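Local coordinates for protein neuraminidase (Influenza A virus, PDB 4GDI) that forms the tetrameric, six-bladed beta-propeller head of a bat influenza A virus neuraminidase-like protein, predicted to cleave terminal sialic acid although its putative active site is diverged, at residues I58-S63 with M352-S357; D135-S140 with V161-G166; P238-P243 with A277-T282; G322-K327 with T358-N363; S52-F57 with L109-L114. All blocks are in the same frame, centred on the assembly; numbering follows the deposited sequence.

Contact 1 of 5, residues I58-S63 with M352-S357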
# COMPACT_ATOMS: atom_id res chain seq x y z
N ILE A 58 20.45 7.10 1.67
CA ILE A 58 20.70 7.75 0.40
C ILE A 58 20.66 6.66 -0.67
O ILE A 58 21.35 5.64 -0.54
CB ILE A 58 22.07 8.46 0.37
CG1 ILE A 58 22.26 9.36 1.60
CG2 ILE A 58 22.24 9.26 -0.90
CD1 ILE A 58 21.18 10.44 1.74
N ALA A 59 19.85 6.86 -1.71
CA ALA A 59 19.78 5.88 -2.80
C ALA A 59 20.93 6.12 -3.77
O ALA A 59 21.27 7.26 -4.06
CB ALA A 59 18.47 6.00 -3.54
N TYR A 60 21.52 5.04 -4.27
CA TYR A 60 22.56 5.19 -5.28
C TYR A 60 22.33 4.33 -6.52
O TYR A 60 23.08 4.44 -7.49
CB TYR A 60 23.94 4.92 -4.71
CG TYR A 60 24.23 3.49 -4.38
CD1 TYR A 60 24.72 2.62 -5.35
CD2 TYR A 60 24.04 3.01 -3.10
CE1 TYR A 60 25.00 1.31 -5.05
CE2 TYR A 60 24.31 1.69 -2.79
CZ TYR A 60 24.80 0.85 -3.76
OH TYR A 60 25.07 -0.46 -3.43
N GLY A 61 21.30 3.50 -6.49
CA GLY A 61 20.97 2.74 -7.68
C GLY A 61 19.74 1.87 -7.55
O GLY A 61 19.19 1.69 -6.45
N LEU A 62 19.33 1.32 -8.69
CA LEU A 62 18.19 0.45 -8.77
C LEU A 62 18.63 -0.84 -9.45
O LEU A 62 19.24 -0.79 -10.52
CB LEU A 62 17.08 1.12 -9.59
CG LEU A 62 15.67 0.56 -9.41
CD1 LEU A 62 15.16 0.90 -8.03
CD2 LEU A 62 14.72 1.10 -10.48
N SER A 63 18.31 -1.98 -8.87
CA SER A 63 18.70 -3.26 -9.46
C SER A 63 17.87 -3.62 -10.70
O SER A 63 16.66 -3.37 -10.76
CB SER A 63 18.54 -4.37 -8.44
OG SER A 63 17.18 -4.48 -8.05
N MET A 352 29.46 -4.96 -3.84
CA MET A 352 29.13 -5.08 -2.43
C MET A 352 27.93 -4.21 -2.10
O MET A 352 27.91 -3.02 -2.42
CB MET A 352 30.33 -4.65 -1.58
CG MET A 352 30.09 -4.76 -0.08
SD MET A 352 31.24 -5.86 0.76
CE MET A 352 30.85 -7.43 -0.01
N ILE A 353 26.93 -4.81 -1.47
CA ILE A 353 25.79 -4.04 -0.99
C ILE A 353 25.78 -4.13 0.52
O ILE A 353 26.40 -5.03 1.09
CB ILE A 353 24.44 -4.57 -1.54
CG1 ILE A 353 24.22 -6.01 -1.11
CG2 ILE A 353 24.40 -4.47 -3.06
CD1 ILE A 353 22.84 -6.53 -1.43
N GLN A 354 25.11 -3.19 1.18
CA GLN A 354 24.89 -3.31 2.61
C GLN A 354 23.40 -3.31 2.94
O GLN A 354 22.61 -2.56 2.36
CB GLN A 354 25.61 -2.21 3.39
CG GLN A 354 25.41 -0.83 2.84
CD GLN A 354 26.43 -0.50 1.79
OE1 GLN A 354 27.51 -1.09 1.76
NE2 GLN A 354 26.10 0.43 0.90
N GLU A 355 23.04 -4.18 3.87
CA GLU A 355 21.69 -4.25 4.39
C GLU A 355 21.73 -4.01 5.90
O GLU A 355 22.62 -4.51 6.59
CB GLU A 355 21.11 -5.62 4.06
CG GLU A 355 20.45 -5.69 2.68
CD GLU A 355 19.22 -4.81 2.60
OE1 GLU A 355 18.39 -4.87 3.53
OE2 GLU A 355 19.10 -4.06 1.61
N LEU A 356 20.80 -3.23 6.40
CA LEU A 356 20.77 -2.91 7.82
C LEU A 356 20.08 -4.02 8.58
O LEU A 356 19.00 -4.46 8.21
CB LEU A 356 20.02 -1.60 8.10
CG LEU A 356 20.68 -0.25 7.87
CD1 LEU A 356 19.87 0.84 8.58
CD2 LEU A 356 22.15 -0.22 8.32
N SER A 357 20.72 -4.49 9.64
CA SER A 357 20.03 -5.27 10.65
C SER A 357 19.89 -4.38 11.89
O SER A 357 20.57 -3.36 12.03
CB SER A 357 20.83 -6.52 10.98
OG SER A 357 22.00 -6.15 11.67
O HOH W 1 23.73 -1.28 -0.64
O HOH W 2 26.73 -1.73 -4.96
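Two neighbouring blades of the neuraminidase beta-propeller meet where Tyr60, on strand 53-64, reaches toward Met352, Ile353 and Gln354 on strand 352-362. The first strand belongs to the sheet built from residues 39-98. The second lies in the sheet that joins the N-terminal strand 20-25 to the C-terminal end of the chain and so closes the ring. The two short segments stay 11.1 Å apart at their axes, with N-to-C directions 120° from one another, and a long side chain is needed to cross the gap. Tyrosine suits the place because it spans much of it with a rigid ring and finishes in a hydroxyl. Its CG sits between the backbone N and the carbonyl carbon (chi1 71°), which sends the ring outward from its strand to the other. The phenol crosses Ile353 at about a right angle, and Tyr60 OH lies 4.1 Å from Ile353 CG2, a loose van der Waals touch. Gln354 NE2 lies 4.3 Å from Tyr60 CE2, oblique to the ring, while the amide NE2 of Gln354 is hydrogen-bonded to the carbonyl O of Ser41. Tyr60 also rests on Leu40 and Arg42 of its own blade. The remaining polar link runs through water. Tyr60 OH is 4.0 Å from Met352 O, and two waters carry the connection instead. One gives its hydrogen to Tyr60 OH at 3.2 Å and accepts the Gln354 N-H at 3.0 Å; the other accepts the phenol proton, 2.6 Å from Tyr60 OH, and donates to Met352 O at 3.1 Å.

Contact 2 of 5, residues D135-S140 with V161-G166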
# COMPACT_ATOMS: atom_id res chain seq x y z
N ASP A 135 14.06 25.96 7.33
CA ASP A 135 15.33 26.65 7.57
C ASP A 135 16.43 26.13 6.68
O ASP A 135 16.36 25.02 6.15
CB ASP A 135 15.74 26.51 9.05
CG ASP A 135 16.29 27.82 9.63
OD1 ASP A 135 16.68 28.70 8.84
OD2 ASP A 135 16.33 27.95 10.87
N THR A 136 17.44 26.98 6.50
CA THR A 136 18.62 26.64 5.74
C THR A 136 19.81 27.37 6.32
O THR A 136 19.65 28.44 6.92
CB THR A 136 18.51 27.10 4.29
OG1 THR A 136 18.39 28.53 4.26
CG2 THR A 136 17.31 26.48 3.61
N PHE A 137 21.00 26.81 6.12
CA PHE A 137 22.24 27.54 6.37
C PHE A 137 23.38 26.95 5.53
O PHE A 137 23.33 25.80 5.10
CB PHE A 137 22.58 27.58 7.87
CG PHE A 137 22.65 26.22 8.52
CD1 PHE A 137 23.83 25.52 8.56
CD2 PHE A 137 21.53 25.67 9.12
CE1 PHE A 137 23.91 24.27 9.18
CE2 PHE A 137 21.59 24.42 9.74
CZ PHE A 137 22.78 23.72 9.76
N SER A 138 24.41 27.75 5.29
CA SER A 138 25.49 27.39 4.38
C SER A 138 26.80 27.16 5.10
O SER A 138 27.01 27.63 6.21
CB SER A 138 25.69 28.51 3.35
OG SER A 138 24.53 28.72 2.58
N ALA A 139 27.70 26.43 4.45
CA ALA A 139 29.05 26.24 4.95
C ALA A 139 29.65 27.56 5.37
O ALA A 139 29.40 28.60 4.75
CB ALA A 139 29.92 25.61 3.89
N SER A 140 30.47 27.54 6.41
CA SER A 140 31.17 28.76 6.83
C SER A 140 32.66 28.52 7.07
O SER A 140 33.41 29.47 7.30
CB SER A 140 30.52 29.34 8.09
OG SER A 140 30.72 28.49 9.20
N VAL A 161 21.18 18.10 16.74
CA VAL A 161 21.95 17.36 15.75
C VAL A 161 23.36 17.93 15.68
O VAL A 161 23.55 19.12 15.89
CB VAL A 161 21.29 17.41 14.38
CG1 VAL A 161 21.24 18.85 13.87
CG2 VAL A 161 22.01 16.52 13.40
N ILE A 162 24.33 17.06 15.44
CA ILE A 162 25.71 17.47 15.24
C ILE A 162 25.95 17.73 13.76
O ILE A 162 25.71 16.86 12.93
CB ILE A 162 26.72 16.39 15.71
CG1 ILE A 162 26.42 15.96 17.16
CG2 ILE A 162 28.14 16.90 15.61
CD1 ILE A 162 26.34 17.09 18.13
N VAL A 163 26.41 18.93 13.43
CA VAL A 163 26.78 19.27 12.06
C VAL A 163 28.29 19.53 11.97
O VAL A 163 28.85 20.22 12.82
CB VAL A 163 26.05 20.54 11.60
CG1 VAL A 163 26.53 20.98 10.24
CG2 VAL A 163 24.54 20.31 11.59
N SER A 164 28.94 18.98 10.94
CA SER A 164 30.38 19.16 10.77
C SER A 164 30.69 19.95 9.50
O SER A 164 29.93 19.92 8.53
CB SER A 164 31.10 17.82 10.74
OG SER A 164 30.84 17.08 11.92
N ASP A 165 31.81 20.66 9.53
CA ASP A 165 32.22 21.59 8.47
C ASP A 165 33.73 21.50 8.35
O ASP A 165 34.40 20.95 9.24
CB ASP A 165 31.79 23.01 8.84
CG ASP A 165 31.82 23.98 7.67
OD1 ASP A 165 32.40 23.67 6.60
OD2 ASP A 165 31.27 25.10 7.84
N GLY A 166 34.29 22.02 7.26
CA GLY A 166 35.73 22.01 7.07
C GLY A 166 36.21 20.94 6.12
O GLY A 166 35.81 19.79 6.22
O HOH W 3 30.18 25.62 10.48
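Asp165, Phe137 and Val163 bury the most surface here, and Asp165 does the polar work by taking the backbone N-H of Ser140. The bond from Ser140 N to Asp165 OD2 is 2.9 Å long and nearly straight, at 168°, and it uses the syn lone pair of the oxygen. The aspartate extends across to the turn that follows strand 132-138 because its CG lies opposite the backbone N (chi1 -165°). OD2 also accepts the amide of Arg141, and OD1 that of Gly143, so the carboxylate collects three N-H groups of this turn. Asp165 OD1 further accepts Gly166 N at 2.6 Å, on its anti side and 29° out of the carboxylate plane. A short acidic side chain with two acceptor oxygens fits such a cluster of donors, and glycine after it suits a positive phi. A water gives a hydrogen to Asp165 OD2 at 2.9 Å and lies 3.2 Å from Ser140 OG. In propeller terms the contact joins adjacent blades: strand 132-138 is the outermost strand of one four-stranded antiparallel sheet, and 158-165 is the second strand of the next. Further back along the two strands the chemistry turns apolar. Phe137 directs its ring at the other strand and meets Val163 at the ring edge, with Phe137 CZ 4.3 Å from Val163 CG2, while Tyr177 stacks on the same ring. Branched valine and flat phenylalanine fill this space between sheets; Val163 also rests on Ile125. Asp135, at the start of the segment, is a calcium ligand, although no calcium is bound to it here.

Contact 3 of 5, residues P238-P243 with A277-T282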
# COMPACT_ATOMS: atom_id res chain seq x y z
N PRO A 238 37.56 7.23 25.79
CA PRO A 238 37.50 5.96 26.52
C PRO A 238 38.82 5.67 27.25
O PRO A 238 39.89 5.98 26.72
CB PRO A 238 37.25 4.93 25.42
CG PRO A 238 36.46 5.72 24.37
CD PRO A 238 37.12 7.09 24.39
N CYS A 239 38.74 5.12 28.45
CA CYS A 239 39.94 4.95 29.26
C CYS A 239 40.32 3.48 29.37
O CYS A 239 41.14 3.11 30.19
CB CYS A 239 39.73 5.57 30.66
SG CYS A 239 39.45 7.36 30.62
N ASN A 240 39.72 2.64 28.53
CA ASN A 240 40.10 1.24 28.49
C ASN A 240 41.29 1.09 27.55
O ASN A 240 41.91 2.09 27.17
CB ASN A 240 38.92 0.36 28.09
CG ASN A 240 38.40 0.66 26.68
OD1 ASN A 240 38.63 1.74 26.14
ND2 ASN A 240 37.67 -0.29 26.10
N GLY A 241 41.63 -0.15 27.19
CA GLY A 241 42.77 -0.39 26.32
C GLY A 241 42.37 -1.13 25.05
O GLY A 241 43.22 -1.70 24.38
N ALA A 242 41.08 -1.10 24.73
CA ALA A 242 40.58 -1.78 23.54
C ALA A 242 39.91 -0.78 22.61
O ALA A 242 38.73 -0.48 22.77
CB ALA A 242 39.60 -2.85 23.95
N PRO A 243 40.66 -0.25 21.63
CA PRO A 243 40.10 0.69 20.64
C PRO A 243 38.95 0.03 19.88
O PRO A 243 38.98 -1.18 19.74
CB PRO A 243 41.28 0.97 19.71
CG PRO A 243 42.49 0.64 20.52
CD PRO A 243 42.09 -0.50 21.38
N ALA A 277 28.80 0.28 30.81
CA ALA A 277 28.92 0.71 29.43
C ALA A 277 28.95 -0.52 28.54
O ALA A 277 29.22 -1.62 29.00
CB ALA A 277 30.19 1.51 29.25
N TRP A 278 28.68 -0.31 27.25
CA TRP A 278 28.91 -1.36 26.25
C TRP A 278 29.72 -0.80 25.11
O TRP A 278 29.41 0.29 24.61
CB TRP A 278 27.60 -1.90 25.71
CG TRP A 278 26.84 -2.74 26.67
CD1 TRP A 278 26.04 -2.31 27.69
CD2 TRP A 278 26.79 -4.17 26.70
NE1 TRP A 278 25.49 -3.38 28.34
CE2 TRP A 278 25.93 -4.53 27.75
CE3 TRP A 278 27.38 -5.17 25.94
CZ2 TRP A 278 25.66 -5.86 28.07
CZ3 TRP A 278 27.12 -6.49 26.25
CH2 TRP A 278 26.26 -6.82 27.30
N THR A 279 30.76 -1.53 24.71
CA THR A 279 31.53 -1.21 23.53
C THR A 279 31.12 -2.14 22.42
O THR A 279 30.55 -3.19 22.68
CB THR A 279 33.04 -1.37 23.77
OG1 THR A 279 33.30 -2.66 24.32
CG2 THR A 279 33.54 -0.30 24.75
N SER A 280 31.43 -1.75 21.19
CA SER A 280 31.13 -2.59 20.04
C SER A 280 32.22 -2.46 18.98
O SER A 280 32.75 -1.38 18.74
CB SER A 280 29.74 -2.24 19.48
OG SER A 280 29.68 -0.89 19.10
N LYS A 281 32.57 -3.58 18.35
CA LYS A 281 33.65 -3.58 17.37
C LYS A 281 33.68 -4.86 16.52
O LYS A 281 33.05 -5.88 16.85
CB LYS A 281 34.99 -3.41 18.09
CG LYS A 281 35.32 -4.56 19.06
CD LYS A 281 36.67 -4.36 19.76
CE LYS A 281 37.12 -5.63 20.49
NZ LYS A 281 38.51 -5.51 21.04
N THR A 282 34.40 -4.78 15.41
CA THR A 282 34.68 -5.97 14.60
C THR A 282 35.37 -7.03 15.48
O THR A 282 36.13 -6.70 16.38
CB THR A 282 35.57 -5.62 13.41
OG1 THR A 282 36.79 -5.04 13.88
CG2 THR A 282 34.86 -4.62 12.45
O HOH W 4 40.20 -3.56 20.62
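The carbonyl O of Pro243 is linked to Lys281 through a single water, which donates to that O at 2.8 Å and accepts from Lys281 NZ at 2.6 Å. Pro243 O also lies 3.9 Å from Lys281 CD, so the carbonyl also touches the aliphatic part of the lysine. Lys281 starts with CG between the backbone N and the carbonyl carbon (chi1 63°) and is fully extended beyond it, the shape needed to carry an ammonium from strand 277-281 to the loop. At its end, Lys281 NZ lies 4.1 Å from Ala242 CB; a small methyl leaves room for the lysine end. Two residues earlier on the strand, Thr279 points toward the same loop and its CG2 comes within 4.3 Å of Asn240 ND2, a plain van der Waals touch. Thr279 and Lys281 share a strand face, while Trp278, on the other, packs edge-to-face on Trp21. The contact joins two blades of the propeller: the loop follows strand 233-236 of one sheet, and strand 277-281 is an outer strand of the next. Elsewhere the loop is held by the Cys239-Cys256 disulfide, and Lys221 NZ bonds to Pro238 O and Asn240 O. Pro243 lies about 8 Å, side chain to metal, from the calcium ion bound by Asp219 and Asp245 among others. With the direct side-chain touches all at van der Waals range, the polar link between these two segments is the water bridge, and a neutral water there would probably pass on some of the carbonyl's favourable pull on the ammonium.

Contact 4 of 5, residues G322-K327 with T358-N363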
# COMPACT_ATOMS: atom_id res chain seq x y z
N GLY A 322 25.08 2.27 14.61
CA GLY A 322 24.72 3.42 15.44
C GLY A 322 23.42 3.21 16.15
O GLY A 322 22.72 2.21 15.91
N PHE A 323 23.07 4.16 17.02
CA PHE A 323 21.92 4.01 17.88
C PHE A 323 20.61 4.37 17.21
O PHE A 323 20.56 5.23 16.33
CB PHE A 323 22.04 4.96 19.08
CG PHE A 323 23.18 4.66 19.99
CD1 PHE A 323 23.19 3.50 20.74
CD2 PHE A 323 24.21 5.59 20.15
CE1 PHE A 323 24.23 3.24 21.59
CE2 PHE A 323 25.25 5.33 21.00
CZ PHE A 323 25.25 4.16 21.74
N PHE A 324 19.54 3.73 17.67
CA PHE A 324 18.20 4.33 17.56
C PHE A 324 17.38 3.96 18.79
O PHE A 324 17.70 3.00 19.50
CB PHE A 324 17.47 3.91 16.28
CG PHE A 324 16.97 2.48 16.27
CD1 PHE A 324 17.79 1.44 15.85
CD2 PHE A 324 15.66 2.18 16.63
CE1 PHE A 324 17.32 0.13 15.80
CE2 PHE A 324 15.18 0.88 16.60
CZ PHE A 324 16.01 -0.16 16.18
N GLN A 325 16.36 4.75 19.07
CA GLN A 325 15.53 4.50 20.25
C GLN A 325 14.07 4.32 19.87
O GLN A 325 13.49 5.18 19.21
CB GLN A 325 15.65 5.65 21.26
CG GLN A 325 17.01 5.76 21.94
CD GLN A 325 17.08 6.95 22.87
OE1 GLN A 325 17.07 8.11 22.43
NE2 GLN A 325 17.10 6.69 24.16
N PRO A 326 13.48 3.19 20.28
CA PRO A 326 12.03 3.02 20.15
C PRO A 326 11.35 4.14 20.92
O PRO A 326 11.84 4.52 21.98
CB PRO A 326 11.76 1.68 20.83
CG PRO A 326 13.08 0.98 20.90
CD PRO A 326 14.12 2.06 20.97
N LYS A 327 10.25 4.68 20.41
CA LYS A 327 9.65 5.83 21.05
C LYS A 327 8.22 5.59 21.52
O LYS A 327 7.66 6.44 22.22
CB LYS A 327 9.70 7.03 20.11
CG LYS A 327 11.13 7.55 19.91
CD LYS A 327 11.18 8.88 19.18
CE LYS A 327 12.64 9.34 19.07
NZ LYS A 327 12.77 10.49 18.17
N THR A 358 19.02 -4.78 12.80
CA THR A 358 18.81 -4.01 14.03
C THR A 358 18.78 -4.96 15.22
O THR A 358 18.31 -6.09 15.10
CB THR A 358 17.49 -3.21 14.01
OG1 THR A 358 16.39 -4.10 13.83
CG2 THR A 358 17.46 -2.18 12.91
N PHE A 359 19.29 -4.47 16.36
CA PHE A 359 19.39 -5.24 17.59
C PHE A 359 18.94 -4.34 18.73
O PHE A 359 19.27 -3.16 18.75
CB PHE A 359 20.85 -5.64 17.88
CG PHE A 359 21.37 -6.75 17.01
CD1 PHE A 359 21.81 -6.50 15.73
CD2 PHE A 359 21.43 -8.05 17.50
CE1 PHE A 359 22.30 -7.52 14.95
CE2 PHE A 359 21.92 -9.07 16.72
CZ PHE A 359 22.36 -8.81 15.45
N CYS A 360 18.19 -4.88 19.67
CA CYS A 360 17.76 -4.10 20.83
C CYS A 360 18.24 -4.73 22.13
O CYS A 360 18.40 -5.95 22.22
CB CYS A 360 16.24 -3.96 20.84
SG CYS A 360 15.62 -2.95 19.49
N GLY A 361 18.48 -3.89 23.13
CA GLY A 361 18.92 -4.36 24.43
C GLY A 361 17.79 -5.07 25.14
O GLY A 361 16.64 -4.70 24.96
N ILE A 362 18.10 -6.10 25.91
CA ILE A 362 17.09 -6.78 26.73
C ILE A 362 17.64 -6.86 28.13
O ILE A 362 18.84 -6.84 28.33
CB ILE A 362 16.77 -8.21 26.23
CG1 ILE A 362 18.05 -9.05 26.15
CG2 ILE A 362 16.06 -8.17 24.87
CD1 ILE A 362 17.81 -10.54 25.95
N ASN A 363 16.75 -6.95 29.11
CA ASN A 363 17.16 -6.93 30.51
C ASN A 363 17.44 -8.32 31.08
O ASN A 363 17.41 -8.51 32.29
CB ASN A 363 16.08 -6.24 31.35
CG ASN A 363 14.71 -6.88 31.18
OD1 ASN A 363 14.59 -8.08 30.93
ND2 ASN A 363 13.67 -6.06 31.30
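Phe324 and Thr358 sit on extended strands of one antiparallel sheet that run the same way because strand 338-346 lies between them; backbone hydrogen bonds join its Cys338 to Phe324 and its Phe339 to Phe359. The contact is therefore made by side chains reaching across the middle strand. Phe324 has CG between the backbone N and the carbonyl carbon (chi1 73°), which swings its ring toward the far strand. There Phe324 CE1 lies 3.7 Å from Thr358 CG2 and 3.8 Å from Thr358 CB, the two side chains crossing at about a right angle. Threonine serves both sides of its place: the methyl meets the ring, while OG1 bonds to Thr24 OG1. This sheet is the blade in which the N-terminal strand 20-25 joins the C-terminal part of the chain and so closes the propeller. Val46 and Cys48 of strand 44-48, in the adjacent blade, also lie against Phe324. A buried phenylalanine can bridge the span with no polar group to satisfy. Cys360 completes the contact: its SG, in a disulfide with Cys338 of the middle strand, is 4.3 Å from Phe324 CZ and 5.3 Å from the ring centroid, 50° off the ring normal, an oblique sulfur-aromatic contact.

Contact 5 of 5, residues S52-F57 with L109-L114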
# COMPACT_ATOMS: atom_id res chain seq x y z
N SER A 52 5.98 3.01 14.66
CA SER A 52 6.91 2.09 14.01
C SER A 52 8.21 2.78 13.59
O SER A 52 8.38 4.00 13.75
CB SER A 52 6.24 1.43 12.81
OG SER A 52 5.80 2.41 11.88
N CYS A 53 9.13 2.00 13.03
CA CYS A 53 10.45 2.49 12.71
C CYS A 53 10.72 2.39 11.21
O CYS A 53 10.09 1.60 10.50
CB CYS A 53 11.50 1.72 13.50
SG CYS A 53 11.25 1.86 15.27
N PHE A 54 11.63 3.24 10.74
CA PHE A 54 11.92 3.35 9.33
C PHE A 54 13.42 3.32 9.09
O PHE A 54 14.22 3.68 9.96
CB PHE A 54 11.35 4.66 8.76
CG PHE A 54 9.86 4.80 8.92
CD1 PHE A 54 9.32 5.29 10.11
CD2 PHE A 54 9.00 4.41 7.90
CE1 PHE A 54 7.93 5.40 10.28
CE2 PHE A 54 7.61 4.51 8.06
CZ PHE A 54 7.08 5.01 9.26
N LYS A 55 13.79 2.87 7.90
CA LYS A 55 15.14 2.98 7.38
C LYS A 55 15.22 4.24 6.52
O LYS A 55 14.52 4.36 5.51
CB LYS A 55 15.49 1.75 6.55
CG LYS A 55 16.84 1.83 5.86
CD LYS A 55 17.23 0.51 5.21
CE LYS A 55 17.46 0.67 3.71
NZ LYS A 55 17.42 -0.62 2.97
N PHE A 56 16.07 5.17 6.93
CA PHE A 56 16.39 6.34 6.13
C PHE A 56 17.73 6.07 5.44
O PHE A 56 18.63 5.51 6.05
CB PHE A 56 16.52 7.58 7.02
CG PHE A 56 15.21 8.05 7.59
CD1 PHE A 56 14.67 7.43 8.69
CD2 PHE A 56 14.55 9.14 7.04
CE1 PHE A 56 13.48 7.86 9.21
CE2 PHE A 56 13.36 9.57 7.57
CZ PHE A 56 12.83 8.94 8.64
N PHE A 57 17.85 6.48 4.18
CA PHE A 57 19.05 6.16 3.41
C PHE A 57 19.21 7.01 2.16
O PHE A 57 18.24 7.57 1.64
CB PHE A 57 19.05 4.68 3.03
CG PHE A 57 17.92 4.29 2.10
CD1 PHE A 57 16.69 3.92 2.60
CD2 PHE A 57 18.12 4.26 0.73
CE1 PHE A 57 15.66 3.55 1.75
CE2 PHE A 57 17.09 3.89 -0.13
CZ PHE A 57 15.86 3.54 0.38
N LEU A 109 5.17 15.00 17.23
CA LEU A 109 4.20 15.57 16.30
C LEU A 109 4.59 15.41 14.84
O LEU A 109 3.78 14.96 14.02
CB LEU A 109 4.02 17.06 16.59
CG LEU A 109 3.04 17.38 17.71
CD1 LEU A 109 3.24 16.44 18.89
CD2 LEU A 109 3.19 18.82 18.14
N LYS A 110 5.81 15.80 14.51
CA LYS A 110 6.25 15.79 13.13
C LYS A 110 7.70 15.31 12.96
O LYS A 110 8.47 15.31 13.91
CB LYS A 110 6.11 17.19 12.54
CG LYS A 110 4.70 17.73 12.54
CD LYS A 110 3.83 17.04 11.51
CE LYS A 110 2.47 17.73 11.38
NZ LYS A 110 1.66 17.15 10.28
N TRP A 111 8.05 14.90 11.75
CA TRP A 111 9.44 14.61 11.40
C TRP A 111 10.21 15.88 11.12
O TRP A 111 9.76 16.72 10.33
CB TRP A 111 9.51 13.74 10.15
CG TRP A 111 9.15 12.32 10.39
CD1 TRP A 111 7.96 11.73 10.13
CD2 TRP A 111 10.00 11.30 10.94
NE1 TRP A 111 8.00 10.41 10.49
CE2 TRP A 111 9.24 10.11 10.98
CE3 TRP A 111 11.32 11.28 11.40
CZ2 TRP A 111 9.75 8.91 11.47
CZ3 TRP A 111 11.83 10.08 11.89
CH2 TRP A 111 11.05 8.91 11.93
N THR A 112 11.36 16.02 11.77
CA THR A 112 12.39 16.96 11.35
C THR A 112 13.41 16.18 10.52
O THR A 112 13.92 15.14 10.95
CB THR A 112 13.11 17.59 12.54
OG1 THR A 112 12.17 18.26 13.38
CG2 THR A 112 14.16 18.57 12.08
N VAL A 113 13.70 16.68 9.33
CA VAL A 113 14.65 16.04 8.42
C VAL A 113 15.67 17.09 8.00
O VAL A 113 15.29 18.18 7.62
CB VAL A 113 13.95 15.51 7.15
CG1 VAL A 113 14.97 14.96 6.15
CG2 VAL A 113 12.90 14.44 7.51
N LEU A 114 16.95 16.74 8.08
CA LEU A 114 18.01 17.60 7.58
C LEU A 114 18.78 16.89 6.47
O LEU A 114 19.08 15.68 6.55
CB LEU A 114 18.99 17.97 8.70
CG LEU A 114 18.46 18.73 9.93
CD1 LEU A 114 17.99 17.76 11.03
CD2 LEU A 114 19.56 19.64 10.45
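Two consecutive blades of the beta-propeller are packed together by aromatic side chains, Phe54 and Phe56 from strand 53-64 and Trp111 from strand 111-117. The backbones stay well apart, with CA atoms of Phe54 and Trp111 11.7 Å from each other, a gap that large flat side chains such as phenylalanine and tryptophan are well suited to fill. Phe54 and Phe56 are two apart and so emerge on the same side of their strand, where the indole can touch both. In all three side chains CG is anti to the carbonyl carbon, beside the backbone N (chi1 -75° in Trp111), and the rings lean from their strands toward the shared space. Of the ring-on-ring contacts, the one between Phe56 and Trp111 is the more extensive. The two side chains come from opposite directions, and Phe56 CZ sits over one face of the indole, displaced toward its rim. The centroid of the Phe56 ring is 5.1 Å from that of the six-membered ring of Trp111, and the planes are inclined at 57°, neither a stack nor an edge-to-face pair. Charge enters from Lys81 of strand 78-83, which makes a cation-pi contact with Phe54 and also rests on Phe56 and Trp111. Phe106 packs edge-to-face on Trp111 from within its own blade. As for simple apolar touching, Phe54 meets the benzene part of the indole obliquely, its CD1 3.9 Å from Trp111 CZ2. The tightest approach belongs to the other phenylalanine, with Phe56 CZ 3.6 Å from Trp111 CZ3.

How the contacts relate
Contacts 1, 2, 3 and 5 each join neighbouring blades, whereas contact 4 works within a single sheet. Strand 53-64 supplies both contact 1 and contact 5, and strand 352-362 both contact 1 and contact 4. Contacts 3 and 4 are buried, while 1, 2 and 5 are partly exposed. The chemistry follows only in part: contact 5 relies on aromatic rings, contact 4 on a ring with a methyl and a disulfide sulfur, contacts 1 and 3 on bridging waters, and contact 2 adds a direct carboxylate bond. Contact 5 touches contact 4 through Cys53 and Phe324, contact 2 through Leu114 and Val161, and contact 1 through Lys55 with Glu355 and Leu356. Contact 3 touches none of the others.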